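Local atomic coordinates of beta-1,3-glucanosyltransferase (Rhizomucor miehei CAU432, PDB entry 4WTP), a protein that is a fungal carbohydrate-active enzyme of glycoside hydrolase family 17, built as a single-chain (beta/alpha)8 barrel. Residues G39-V44 with R68-A73; M92-G97 with S123-L128; L262-F267 with A277-L282; L180-M185 with P218-E223. One frame throughout, in Å; residues are numbered along the deposited sequence.

Interaction 1: residues G39-V44 with R68-A73; sequences GINYGV and RVRTFA
Gly39 lies against Arg68, its CA 3.2 Å from Arg68 O in a C-H...O contact. The same carbonyl accepts the N-H of Ile40, with Ile40 N 3.0 Å from Arg68 O, while Ile40 O takes the N-H of Arg70 in a weak bond bent to 134° at the hydrogen. These bonds set a parallel register of Ile40 with Val69 and Asn41 with Arg70. Asn41 runs side by side with Arg70, and its OD1 receives Arg70 NH2 at 2.9 Å, the donor tilted 32° from the amide carbonyl plane. Arg70 can do this because its chain bends at chi2 (-84°); Phe72 CE1 then lies 3.3 Å above the guanidinium plane, over its centre. Tyr42 N closes the ladder on Arg70 O at 2.9 Å. The Tyr42 ring meets Thr71 CG2 at the edge, Tyr42 OH bonds Asp58, and a water accepts from Phe72 N and donates to Tyr42 O. Helix 52-62 packs on Ile40, Tyr42 and Val69; on the other face, Asn41 ND2 reaches Ser222 O across the barrel interior. Strands 262-263 and 93-98 flank the pair.

Interaction 2: residues M92-G97 with S123-L128; sequences MRIYLG and SNVDGL
Arg93 and Asp126 form the salt bridge of this contact, guanidinium against carboxylate and side-on. Arg93 NH2 lies 2.8 Å from Asp126 OD1, approaching from above the carboxylate plane, and Arg93 NE is 3.3 Å from Asp126 OD2 on its syn side. The two planes are 36° apart. Bends at chi2 (-83°) and chi3 (-55°) carry the arginine across toward 123-128, laying one face of the guanidinium over Asn124 CA, 3.5 Å from the plane. Among neutral hydrogen bonds, Asn124 ND2 donates to Met92 O at 2.9 Å, with the acceptor in the amide plane. Backbone bonds join Asn124 O to Ile94 N, Ile94 O to Asp126 N, and Gly127 O to Leu96 N. Ile94 pairs with Val125 but Leu96 with Leu128, so one strand carries an extra residue, a beta bulge at Asp126-Gly127. Apolar contacts occupy the opposite face from Tyr95: Val125 CG2 is 3.8 Å from both Ile94 CG2 and Leu96 CD1. The Tyr95 ring covers the bulge, with Gly127 N 4.1 Å above its plane; this buried N-H has no hydrogen-bond partner, and the ring face merely lies against it. Asp126 OD2 also bridges to Arg68, so the carboxylate sits between two arginines, an environment that would favour its ionised form and fix its rotation.

Interaction 3: residues L262-F267 with A277-L282; sequences LYFSAF and AHFGVL
Ser265 and Phe279 begin the buried, hydrogen-bonded part of this contact, Ser265 N meeting Phe279 O at 3.0 Å. Two further backbone bonds follow: Val281 N to Ser265 O at 2.9 Å, and Leu282 N to Ala266 O at 3.0 Å. Gly280 fits closely between them, its CA 3.3 Å from Ser265 O in a C-H...O contact. Buried side chains flank these three bonds. Val281 CG2 touches Tyr263 CD2 at 3.5 Å, and Leu282 CB lies 3.8 Å from Phe267 CD1, the two side chains side by side. Toward solvent the contact is held by rings instead. There Phe264, partly exposed, turns its edge to the face of buried Phe279 in an offset edge-to-face pair, with centroids 5.7 Å apart and planes at 67°. Phe264 CG stands anti to the backbone N (chi1 -172°), which lays the ring face over Ser265 CB, next to the cis peptide that precedes Ser265, a non-proline cis bond near the end of the last barrel strand. The loose end is Ala277 and His278, partly exposed and not touching 262-267. Strand 39-41 bonds to Tyr263 and Ala266 along one flank, helix 52-62 packs on Ala266, Phe267 and Leu282, and helix 240-256 borders Tyr263.

Interaction 4: residues L180-M185 with P218-E223; sequences LDFLMM and PVKISE
Strands 182-186 and 219-223 are consecutive parallel strands of the barrel, linked through helix 196-212, and between Leu183 and Lys220 their bonding is nearly straight: Lys220 N reaches Leu183 O at 2.8 Å with 178° at the hydrogen. Leu183 N bonds Pro218 O, and Met185 N bonds Lys220 O, each at 2.9 Å. Farther along, Met185 O accepts Ser222 N and, weakly, Glu223 N, so one carbonyl serves two successive N-H groups. Phe182 takes the chi1 of 60° that sets CG between backbone N and carbonyl carbon; its ring therefore lies under the Lys220 chain, with CE2 3.8 Å from Lys220 CD. The ammonium is farther out, NZ 5.3 Å from the ring centroid, at most a weak cation-pi attraction, and it forms a salt bridge with Asp260. Met184, bent at chi3, lays its CE 3.8 Å from Lys220 CB. On the reverse face Met185 and Ile221 point the same way, CE to CD1 4.1 Å. Lys220, Phe182 and Met184 toward the barrel interior, Leu183, Met185 and Val219 against helix 196-212: this is the beta-alpha-beta crossover repeated round a (beta/alpha)8 barrel.

How the interactions relate
From the N terminus, interaction 1 closes the loop through helix 52-62, interaction 2 the one through helix 104-119, interaction 4 the one through helix 196-212, and interaction 3 a short helix-free loop after the last strand. All four come in series; none nests or crosses. The barrel ties them together: strands 68-71 and 93-98 are neighbours joining interactions 1 and 2, strand 39-41 joins 262-263, and Leu262 N to Ile221 O at 2.8 Å joins interaction 4 to interaction 3, closing the ring. At the N-terminal end of the barrel, Arg68-Asp126 ties interactions 1 and 2, and Tyr95 OH to Lys220 NZ ties 2 and 4.

Interaction 1: residues G39-V44 with R68-A73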
loop_
_atom_site.group_PDB
_atom_site.type_symbol
_atom_site.label_atom_id
_atom_site.label_comp_id
_atom_site.label_asym_id
_atom_site.label_seq_id
_atom_site.Cartn_x
_atom_site.Cartn_y
_atom_site.Cartn_z
ATOM N N GLY A 39 -1.682 -8.065 3.831
ATOM C CA GLY A 39 -1.452 -6.852 4.603
ATOM C C GLY A 39 -2.436 -5.790 4.202
ATOM O O GLY A 39 -3.143 -5.949 3.211
ATOM N N ILE A 40 -2.512 -4.716 4.987
ATOM C CA ILE A 40 -3.477 -3.644 4.718
ATOM C C ILE A 40 -2.787 -2.286 4.807
ATOM O O ILE A 40 -1.995 -2.003 5.742
ATOM C CB ILE A 40 -4.665 -3.694 5.714
ATOM C CG1 ILE A 40 -5.358 -5.051 5.724
ATOM C CG2 ILE A 40 -5.727 -2.696 5.323
ATOM C CD1 ILE A 40 -6.388 -5.202 6.824
ATOM N N ASN A 41 -3.083 -1.437 3.820
ATOM C CA ASN A 41 -2.610 -0.079 3.801
ATOM C C ASN A 41 -3.254 0.742 4.915
ATOM O O ASN A 41 -4.467 0.657 5.116
ATOM C CB ASN A 41 -2.901 0.550 2.445
ATOM C CG ASN A 41 -1.977 -0.001 1.369
ATOM O OD1 ASN A 41 -0.746 0.089 1.476
ATOM N ND2 ASN A 41 -2.551 -0.609 0.357
ATOM N N TYR A 42 -2.442 1.535 5.602
ATOM C CA TYR A 42 -2.891 2.299 6.753
ATOM C C TYR A 42 -2.600 3.765 6.559
ATOM O O TYR A 42 -1.444 4.178 6.600
ATOM C CB TYR A 42 -2.222 1.738 8.026
ATOM C CG TYR A 42 -2.519 2.533 9.267
ATOM C CD1 TYR A 42 -3.764 2.450 9.873
ATOM C CD2 TYR A 42 -1.562 3.394 9.813
ATOM C CE1 TYR A 42 -4.052 3.178 11.015
ATOM C CE2 TYR A 42 -1.826 4.131 10.966
ATOM C CZ TYR A 42 -3.070 3.999 11.573
ATOM O OH TYR A 42 -3.364 4.718 12.710
ATOM N N GLY A 43 -3.654 4.554 6.366
ATOM C CA GLY A 43 -3.496 5.970 6.075
ATOM C C GLY A 43 -3.265 6.803 7.317
ATOM O O GLY A 43 -3.745 6.469 8.384
ATOM N N VAL A 44 -2.514 7.886 7.152
ATOM C CA VAL A 44 -2.219 8.823 8.227
ATOM C C VAL A 44 -2.731 10.224 7.886
ATOM O O VAL A 44 -2.410 10.752 6.820
ATOM C CB VAL A 44 -0.695 8.866 8.469
ATOM C CG1 VAL A 44 -0.284 10.180 9.140
ATOM C CG2 VAL A 44 -0.261 7.646 9.265
ATOM N N ARG A 68 -0.223 -7.628 9.151
ATOM C CA ARG A 68 0.740 -6.749 8.460
ATOM C C ARG A 68 0.082 -5.466 7.996
ATOM O O ARG A 68 -1.044 -5.497 7.474
ATOM C CB ARG A 68 1.319 -7.496 7.264
ATOM C CG ARG A 68 2.303 -6.715 6.448
ATOM C CD ARG A 68 2.844 -7.557 5.306
ATOM N NE ARG A 68 3.786 -8.592 5.749
ATOM C CZ ARG A 68 3.531 -9.904 5.767
ATOM N NH1 ARG A 68 4.483 -10.754 6.128
ATOM N NH2 ARG A 68 2.321 -10.376 5.470
ATOM N N VAL A 69 0.766 -4.336 8.190
ATOM C CA VAL A 69 0.274 -3.039 7.735
ATOM C C VAL A 69 1.313 -2.355 6.871
ATOM O O VAL A 69 2.476 -2.793 6.785
ATOM C CB VAL A 69 -0.160 -2.102 8.894
ATOM C CG1 VAL A 69 -1.256 -2.740 9.719
ATOM C CG2 VAL A 69 1.052 -1.784 9.759
ATOM N N ARG A 70 0.918 -1.286 6.197
ATOM C CA ARG A 70 1.825 -0.518 5.389
ATOM C C ARG A 70 1.588 0.960 5.612
ATOM O O ARG A 70 0.436 1.407 5.585
ATOM C CB ARG A 70 1.665 -0.840 3.895
ATOM C CG ARG A 70 2.521 -0.027 2.916
ATOM C CD ARG A 70 1.884 1.324 2.553
ATOM N NE ARG A 70 2.623 2.016 1.503
ATOM C CZ ARG A 70 2.402 1.856 0.202
ATOM N NH1 ARG A 70 3.127 2.541 -0.684
ATOM N NH2 ARG A 70 1.465 1.014 -0.227
ATOM N N THR A 71 2.674 1.698 5.827
ATOM C CA THR A 71 2.643 3.168 5.940
ATOM C C THR A 71 3.207 3.816 4.701
ATOM O O THR A 71 4.025 3.230 4.012
ATOM C CB THR A 71 3.409 3.631 7.206
ATOM O OG1 THR A 71 4.683 2.971 7.263
ATOM C CG2 THR A 71 2.616 3.261 8.443
ATOM N N PHE A 72 2.750 5.052 4.420
ATOM C CA PHE A 72 3.086 5.725 3.174
ATOM C C PHE A 72 4.293 6.676 3.188
ATOM O O PHE A 72 4.860 6.958 2.133
ATOM C CB PHE A 72 1.860 6.458 2.585
ATOM C CG PHE A 72 0.831 5.519 2.002
ATOM C CD1 PHE A 72 0.954 5.073 0.703
ATOM C CD2 PHE A 72 -0.210 5.039 2.784
ATOM C CE1 PHE A 72 0.013 4.181 0.168
ATOM C CE2 PHE A 72 -1.151 4.154 2.268
ATOM C CZ PHE A 72 -1.035 3.733 0.957
ATOM N N ALA A 73 4.685 7.127 4.381
ATOM C CA ALA A 73 5.757 8.115 4.497
ATOM C C ALA A 73 6.597 7.793 5.729
ATOM O O ALA A 73 6.101 7.191 6.670
ATOM C CB ALA A 73 5.210 9.544 4.582
HETATM O O HOH W 1 0.496 6.002 6.018
#

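Interaction 2: residues M92-G97 with S123-L128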
loop_
_atom_site.group_PDB
_atom_site.type_symbol
_atom_site.label_atom_id
_atom_site.label_comp_id
_atom_site.label_asym_id
_atom_site.label_seq_id
_atom_site.Cartn_x
_atom_site.Cartn_y
_atom_site.Cartn_z
ATOM N N MET A 92 3.069 -7.837 14.986
ATOM C CA MET A 92 2.707 -7.638 13.578
ATOM C C MET A 92 3.927 -7.285 12.706
ATOM O O MET A 92 4.987 -6.948 13.230
ATOM C CB MET A 92 1.621 -6.544 13.453
ATOM C CG MET A 92 0.316 -6.793 14.226
ATOM S SD MET A 92 -0.941 -5.462 14.155
ATOM C CE MET A 92 -1.633 -5.792 12.510
ATOM N N ARG A 93 3.754 -7.349 11.383
ATOM C CA ARG A 93 4.818 -6.987 10.439
ATOM C C ARG A 93 4.460 -5.686 9.709
ATOM O O ARG A 93 3.298 -5.234 9.799
ATOM C CB ARG A 93 5.012 -8.085 9.396
ATOM C CG ARG A 93 4.951 -9.512 9.911
ATOM C CD ARG A 93 6.274 -9.936 10.469
ATOM N NE ARG A 93 7.375 -9.774 9.514
ATOM C CZ ARG A 93 8.658 -9.931 9.852
ATOM N NH1 ARG A 93 8.994 -10.220 11.105
ATOM N NH2 ARG A 93 9.601 -9.780 8.935
ATOM N N ILE A 94 5.400 -5.120 8.955
ATOM C CA ILE A 94 5.173 -3.818 8.320
ATOM C C ILE A 94 5.935 -3.652 7.012
ATOM O O ILE A 94 7.087 -4.079 6.896
ATOM C CB ILE A 94 5.492 -2.650 9.302
ATOM C CG1 ILE A 94 4.997 -1.318 8.763
ATOM C CG2 ILE A 94 6.963 -2.604 9.711
ATOM C CD1 ILE A 94 4.935 -0.215 9.824
ATOM N N TYR A 95 5.328 -2.979 6.030
ATOM C CA TYR A 95 6.058 -2.424 4.880
ATOM C C TYR A 95 6.168 -0.938 5.149
ATOM O O TYR A 95 5.159 -0.264 5.426
ATOM C CB TYR A 95 5.276 -2.600 3.569
ATOM C CG TYR A 95 5.462 -3.940 2.897
ATOM C CD1 TYR A 95 4.897 -5.108 3.421
ATOM C CD2 TYR A 95 6.179 -4.027 1.704
ATOM C CE1 TYR A 95 5.067 -6.341 2.772
ATOM C CE2 TYR A 95 6.346 -5.223 1.056
ATOM C CZ TYR A 95 5.828 -6.371 1.609
ATOM O OH TYR A 95 5.973 -7.565 0.941
ATOM N N LEU A 96 7.387 -0.409 5.086
ATOM C CA LEU A 96 7.597 1.029 5.243
ATOM C C LEU A 96 7.690 1.714 3.891
ATOM O O LEU A 96 8.548 1.409 3.064
ATOM C CB LEU A 96 8.907 1.270 5.998
ATOM C CG LEU A 96 9.010 0.818 7.448
ATOM C CD1 LEU A 96 10.385 1.131 8.045
ATOM C CD2 LEU A 96 7.935 1.501 8.270
ATOM N N GLY A 97 6.797 2.679 3.656
ATOM C CA GLY A 97 6.830 3.470 2.434
ATOM C C GLY A 97 7.598 4.755 2.676
ATOM O O GLY A 97 7.497 5.351 3.774
ATOM N N SER A 123 13.427 -5.086 12.571
ATOM C CA SER A 123 13.434 -6.521 12.284
ATOM C C SER A 123 12.117 -7.059 11.733
ATOM O O SER A 123 12.097 -8.142 11.161
ATOM C CB SER A 123 13.848 -7.290 13.524
ATOM O OG SER A 123 12.890 -7.211 14.563
ATOM N N ASN A 124 11.038 -6.297 11.897
ATOM C CA ASN A 124 9.740 -6.779 11.414
ATOM C C ASN A 124 9.327 -6.136 10.106
ATOM O O ASN A 124 8.157 -6.213 9.721
ATOM C CB ASN A 124 8.648 -6.608 12.459
ATOM C CG ASN A 124 8.291 -5.149 12.711
ATOM O OD1 ASN A 124 9.135 -4.241 12.662
ATOM N ND2 ASN A 124 6.987 -4.922 12.970
ATOM N N VAL A 125 10.289 -5.544 9.399
ATOM C CA VAL A 125 10.018 -4.819 8.164
ATOM C C VAL A 125 10.185 -5.786 7.004
ATOM O O VAL A 125 11.266 -6.352 6.786
ATOM C CB VAL A 125 10.979 -3.611 7.994
ATOM C CG1 VAL A 125 10.857 -2.979 6.610
ATOM C CG2 VAL A 125 10.731 -2.562 9.066
ATOM N N ASP A 126 9.121 -5.960 6.215
ATOM C CA ASP A 126 9.117 -6.893 5.101
ATOM C C ASP A 126 9.500 -6.234 3.789
ATOM O O ASP A 126 9.640 -6.900 2.766
ATOM C CB ASP A 126 7.767 -7.581 4.966
ATOM C CG ASP A 126 7.548 -8.622 6.038
ATOM O OD1 ASP A 126 8.487 -9.369 6.388
ATOM O OD2 ASP A 126 6.457 -8.698 6.584
ATOM N N GLY A 127 9.644 -4.916 3.785
ATOM C CA GLY A 127 10.044 -4.219 2.565
ATOM C C GLY A 127 10.049 -2.727 2.771
ATOM O O GLY A 127 9.324 -2.218 3.647
ATOM N N LEU A 128 10.862 -2.052 1.962
ATOM C CA LEU A 128 10.888 -0.607 1.910
ATOM C C LEU A 128 10.392 -0.201 0.513
ATOM O O LEU A 128 10.981 -0.619 -0.506
ATOM C CB LEU A 128 12.316 -0.144 2.132
ATOM C CG LEU A 128 12.550 1.346 2.302
ATOM C CD1 LEU A 128 11.740 2.012 3.410
ATOM C CD2 LEU A 128 14.018 1.532 2.584
#

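Interaction 3: residues L262-F267 with A277-L282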
loop_
_atom_site.group_PDB
_atom_site.type_symbol
_atom_site.label_atom_id
_atom_site.label_comp_id
_atom_site.label_asym_id
_atom_site.label_seq_id
_atom_site.Cartn_x
_atom_site.Cartn_y
_atom_site.Cartn_z
ATOM N N LEU A 262 -1.401 -5.761 -0.683
ATOM C CA LEU A 262 -1.739 -4.821 0.399
ATOM C C LEU A 262 -3.048 -4.148 -0.011
ATOM O O LEU A 262 -3.079 -3.382 -1.001
ATOM C CB LEU A 262 -0.638 -3.766 0.548
ATOM C CG LEU A 262 0.741 -4.331 0.898
ATOM C CD1 LEU A 262 1.768 -3.193 0.904
ATOM C CD2 LEU A 262 0.704 -5.117 2.216
ATOM N N TYR A 263 -4.111 -4.448 0.721
ATOM C CA TYR A 263 -5.425 -3.924 0.351
ATOM C C TYR A 263 -5.567 -2.449 0.751
ATOM O O TYR A 263 -5.048 -2.032 1.783
ATOM C CB TYR A 263 -6.523 -4.782 0.992
ATOM C CG TYR A 263 -7.873 -4.469 0.395
ATOM C CD1 TYR A 263 -8.264 -5.010 -0.836
ATOM C CD2 TYR A 263 -8.722 -3.553 1.006
ATOM C CE1 TYR A 263 -9.462 -4.661 -1.431
ATOM C CE2 TYR A 263 -9.924 -3.195 0.413
ATOM C CZ TYR A 263 -10.277 -3.750 -0.798
ATOM O OH TYR A 263 -11.444 -3.366 -1.429
ATOM N N PHE A 264 -6.257 -1.669 -0.075
ATOM C CA PHE A 264 -6.463 -0.236 0.198
ATOM C C PHE A 264 -7.940 0.013 0.508
ATOM O O PHE A 264 -8.765 -0.154 -0.392
ATOM C CB PHE A 264 -6.051 0.595 -1.040
ATOM C CG PHE A 264 -6.040 2.066 -0.781
ATOM C CD1 PHE A 264 -7.202 2.839 -0.971
ATOM C CD2 PHE A 264 -4.898 2.678 -0.266
ATOM C CE1 PHE A 264 -7.201 4.202 -0.687
ATOM C CE2 PHE A 264 -4.898 4.038 0.019
ATOM C CZ PHE A 264 -6.052 4.802 -0.182
ATOM N N SER A 265 -8.299 0.401 1.720
ATOM C CA SER A 265 -7.373 0.702 2.824
ATOM C C SER A 265 -8.036 0.223 4.116
ATOM O O SER A 265 -9.156 -0.302 4.096
ATOM C CB SER A 265 -7.138 2.232 2.907
ATOM O OG SER A 265 -8.342 2.935 3.195
ATOM N N ALA A 266 -7.340 0.401 5.240
ATOM C CA ALA A 266 -7.854 -0.070 6.515
ATOM C C ALA A 266 -9.171 0.620 6.924
ATOM O O ALA A 266 -10.167 -0.049 7.232
ATOM C CB ALA A 266 -6.791 0.105 7.606
ATOM N N PHE A 267 -9.141 1.948 6.921
ATOM C CA PHE A 267 -10.254 2.755 7.447
ATOM C C PHE A 267 -10.685 3.833 6.473
ATOM O O PHE A 267 -9.859 4.355 5.737
ATOM C CB PHE A 267 -9.854 3.427 8.767
ATOM C CG PHE A 267 -9.356 2.445 9.779
ATOM C CD1 PHE A 267 -10.244 1.585 10.411
ATOM C CD2 PHE A 267 -7.987 2.352 10.097
ATOM C CE1 PHE A 267 -9.797 0.649 11.329
ATOM C CE2 PHE A 267 -7.539 1.413 11.030
ATOM C CZ PHE A 267 -8.446 0.564 11.651
ATOM N N ALA A 277 -13.211 9.265 0.477
ATOM C CA ALA A 277 -13.508 9.104 1.906
ATOM C C ALA A 277 -14.140 7.756 2.258
ATOM O O ALA A 277 -14.550 7.543 3.391
ATOM C CB ALA A 277 -14.385 10.261 2.385
ATOM N N HIS A 278 -14.255 6.850 1.290
ATOM C CA HIS A 278 -15.009 5.604 1.463
ATOM C C HIS A 278 -14.292 4.334 1.006
ATOM O O HIS A 278 -14.970 3.348 0.671
ATOM C CB HIS A 278 -16.346 5.724 0.738
ATOM C CG HIS A 278 -17.202 6.843 1.283
ATOM N ND1 HIS A 278 -17.921 6.746 2.430
ATOM C CD2 HIS A 278 -17.381 8.123 0.819
ATOM C CE1 HIS A 278 -18.557 7.914 2.662
ATOM N NE2 HIS A 278 -18.237 8.749 1.668
ATOM N N PHE A 279 -12.951 4.337 1.024
ATOM C CA PHE A 279 -12.161 3.143 0.636
ATOM C C PHE A 279 -11.844 2.190 1.786
ATOM O O PHE A 279 -11.246 1.142 1.561
ATOM C CB PHE A 279 -10.859 3.562 -0.051
ATOM C CG PHE A 279 -11.008 3.894 -1.504
ATOM C CD1 PHE A 279 -10.900 2.907 -2.453
ATOM C CD2 PHE A 279 -11.361 5.182 -1.901
ATOM C CE1 PHE A 279 -11.017 3.205 -3.807
ATOM C CE2 PHE A 279 -11.496 5.493 -3.252
ATOM C CZ PHE A 279 -11.359 4.509 -4.213
ATOM N N GLY A 280 -12.236 2.508 3.016
ATOM C CA GLY A 280 -11.896 1.619 4.110
ATOM C C GLY A 280 -12.612 0.294 4.028
ATOM O O GLY A 280 -13.746 0.195 3.534
ATOM N N VAL A 281 -11.947 -0.727 4.563
ATOM C CA VAL A 281 -12.596 -2.001 4.900
ATOM C C VAL A 281 -13.492 -1.793 6.131
ATOM O O VAL A 281 -14.563 -2.380 6.222
ATOM C CB VAL A 281 -11.546 -3.102 5.154
ATOM C CG1 VAL A 281 -12.212 -4.371 5.647
ATOM C CG2 VAL A 281 -10.745 -3.385 3.874
ATOM N N LEU A 282 -12.988 -0.964 7.042
ATOM C CA LEU A 282 -13.728 -0.560 8.244
ATOM C C LEU A 282 -14.021 0.940 8.194
ATOM O O LEU A 282 -13.452 1.691 7.386
ATOM C CB LEU A 282 -12.960 -0.947 9.518
ATOM C CG LEU A 282 -12.858 -2.466 9.739
ATOM C CD1 LEU A 282 -11.477 -3.000 9.406
ATOM C CD2 LEU A 282 -13.311 -2.896 11.106
#

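Interaction 4: residues L180-M185 with P218-E223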
loop_
_atom_site.group_PDB
_atom_site.type_symbol
_atom_site.label_atom_id
_atom_site.label_comp_id
_atom_site.label_asym_id
_atom_site.label_seq_id
_atom_site.Cartn_x
_atom_site.Cartn_y
_atom_site.Cartn_z
ATOM N N LEU A 180 15.610 -2.782 -8.430
ATOM C CA LEU A 180 14.645 -3.228 -7.439
ATOM C C LEU A 180 14.923 -4.649 -6.991
ATOM O O LEU A 180 15.482 -5.468 -7.741
ATOM C CB LEU A 180 13.247 -3.203 -8.060
ATOM C CG LEU A 180 12.732 -1.897 -8.614
ATOM C CD1 LEU A 180 11.297 -2.072 -9.116
ATOM C CD2 LEU A 180 12.773 -0.814 -7.537
ATOM N N ASP A 181 14.473 -4.984 -5.791
ATOM C CA ASP A 181 14.349 -6.381 -5.406
ATOM C C ASP A 181 13.003 -6.971 -5.861
ATOM O O ASP A 181 12.943 -8.125 -6.283
ATOM C CB ASP A 181 14.521 -6.536 -3.898
ATOM C CG ASP A 181 15.915 -6.172 -3.427
ATOM O OD1 ASP A 181 16.879 -6.677 -4.032
ATOM O OD2 ASP A 181 16.047 -5.381 -2.487
ATOM N N PHE A 182 11.941 -6.172 -5.774
ATOM C CA PHE A 182 10.634 -6.575 -6.276
ATOM C C PHE A 182 9.843 -5.344 -6.704
ATOM O O PHE A 182 10.179 -4.208 -6.361
ATOM C CB PHE A 182 9.845 -7.431 -5.262
ATOM C CG PHE A 182 9.565 -6.744 -3.947
ATOM C CD1 PHE A 182 10.553 -6.599 -2.976
ATOM C CD2 PHE A 182 8.304 -6.212 -3.689
ATOM C CE1 PHE A 182 10.278 -5.956 -1.770
ATOM C CE2 PHE A 182 8.015 -5.605 -2.476
ATOM C CZ PHE A 182 9.007 -5.456 -1.522
ATOM N N LEU A 183 8.763 -5.575 -7.450
ATOM C CA LEU A 183 7.911 -4.502 -7.951
ATOM C C LEU A 183 6.611 -4.508 -7.181
ATOM O O LEU A 183 6.140 -5.576 -6.769
ATOM C CB LEU A 183 7.597 -4.747 -9.421
ATOM C CG LEU A 183 8.703 -4.670 -10.478
ATOM C CD1 LEU A 183 9.689 -5.814 -10.352
ATOM C CD2 LEU A 183 8.113 -4.618 -11.867
ATOM N N MET A 184 6.002 -3.332 -7.016
ATOM C CA MET A 184 4.659 -3.294 -6.435
ATOM C C MET A 184 3.741 -2.431 -7.290
ATOM O O MET A 184 4.035 -1.267 -7.592
ATOM C CB MET A 184 4.664 -2.744 -5.009
ATOM C CG MET A 184 5.577 -3.471 -4.034
ATOM S SD MET A 184 5.225 -3.136 -2.228
ATOM C CE MET A 184 3.914 -4.364 -1.947
ATOM N N MET A 185 2.627 -3.000 -7.679
ATOM C CA MET A 185 1.636 -2.308 -8.495
ATOM C C MET A 185 0.542 -1.604 -7.712
ATOM O O MET A 185 -0.045 -2.153 -6.837
ATOM C CB MET A 185 0.970 -3.335 -9.398
ATOM C CG MET A 185 -0.013 -2.737 -10.429
ATOM S SD MET A 185 -0.896 -3.946 -11.565
ATOM C CE MET A 185 -2.052 -4.809 -10.411
ATOM N N PRO A 218 10.043 -10.671 -8.455
ATOM C CA PRO A 218 8.682 -10.808 -7.893
ATOM C C PRO A 218 7.857 -9.545 -8.052
ATOM O O PRO A 218 8.394 -8.415 -7.967
ATOM C CB PRO A 218 8.940 -11.097 -6.418
ATOM C CG PRO A 218 10.317 -11.690 -6.357
ATOM C CD PRO A 218 11.081 -10.959 -7.453
ATOM N N VAL A 219 6.552 -9.746 -8.272
ATOM C CA VAL A 219 5.610 -8.656 -8.397
ATOM C C VAL A 219 4.521 -8.796 -7.334
ATOM O O VAL A 219 3.838 -9.815 -7.259
ATOM C CB VAL A 219 4.942 -8.618 -9.808
ATOM C CG1 VAL A 219 4.008 -7.434 -9.887
ATOM C CG2 VAL A 219 6.013 -8.502 -10.906
ATOM N N LYS A 220 4.354 -7.758 -6.520
ATOM C CA LYS A 220 3.318 -7.710 -5.506
ATOM C C LYS A 220 2.371 -6.565 -5.857
ATOM O O LYS A 220 2.635 -5.771 -6.764
ATOM C CB LYS A 220 3.950 -7.508 -4.118
ATOM C CG LYS A 220 5.025 -8.543 -3.806
ATOM C CD LYS A 220 5.529 -8.446 -2.376
ATOM C CE LYS A 220 6.640 -9.447 -2.140
ATOM N NZ LYS A 220 6.417 -10.106 -0.830
ATOM N N ILE A 221 1.257 -6.489 -5.144
ATOM C CA ILE A 221 0.286 -5.398 -5.351
ATOM C C ILE A 221 0.319 -4.496 -4.128
ATOM O O ILE A 221 -0.028 -4.929 -3.031
ATOM C CB ILE A 221 -1.119 -5.940 -5.678
ATOM C CG1 ILE A 221 -1.066 -6.793 -6.960
ATOM C CG2 ILE A 221 -2.118 -4.795 -5.815
ATOM C CD1 ILE A 221 -2.385 -7.453 -7.321
ATOM N N SER A 222 0.722 -3.240 -4.301
ATOM C CA SER A 222 0.804 -2.323 -3.170
ATOM C C SER A 222 -0.507 -1.615 -2.855
ATOM O O SER A 222 -0.693 -1.188 -1.725
ATOM C CB SER A 222 1.913 -1.307 -3.387
ATOM O OG SER A 222 1.920 -0.935 -4.744
ATOM N N GLU A 223 -1.395 -1.489 -3.843
ATOM C CA GLU A 223 -2.696 -0.846 -3.592
ATOM C C GLU A 223 -3.722 -1.302 -4.610
ATOM O O GLU A 223 -3.465 -1.257 -5.841
ATOM C CB GLU A 223 -2.656 0.689 -3.736
ATOM C CG GLU A 223 -1.791 1.499 -2.815
ATOM C CD GLU A 223 -1.747 2.946 -3.236
ATOM O OE1 GLU A 223 -2.336 3.309 -4.261
ATOM O OE2 GLU A 223 -1.062 3.724 -2.594
#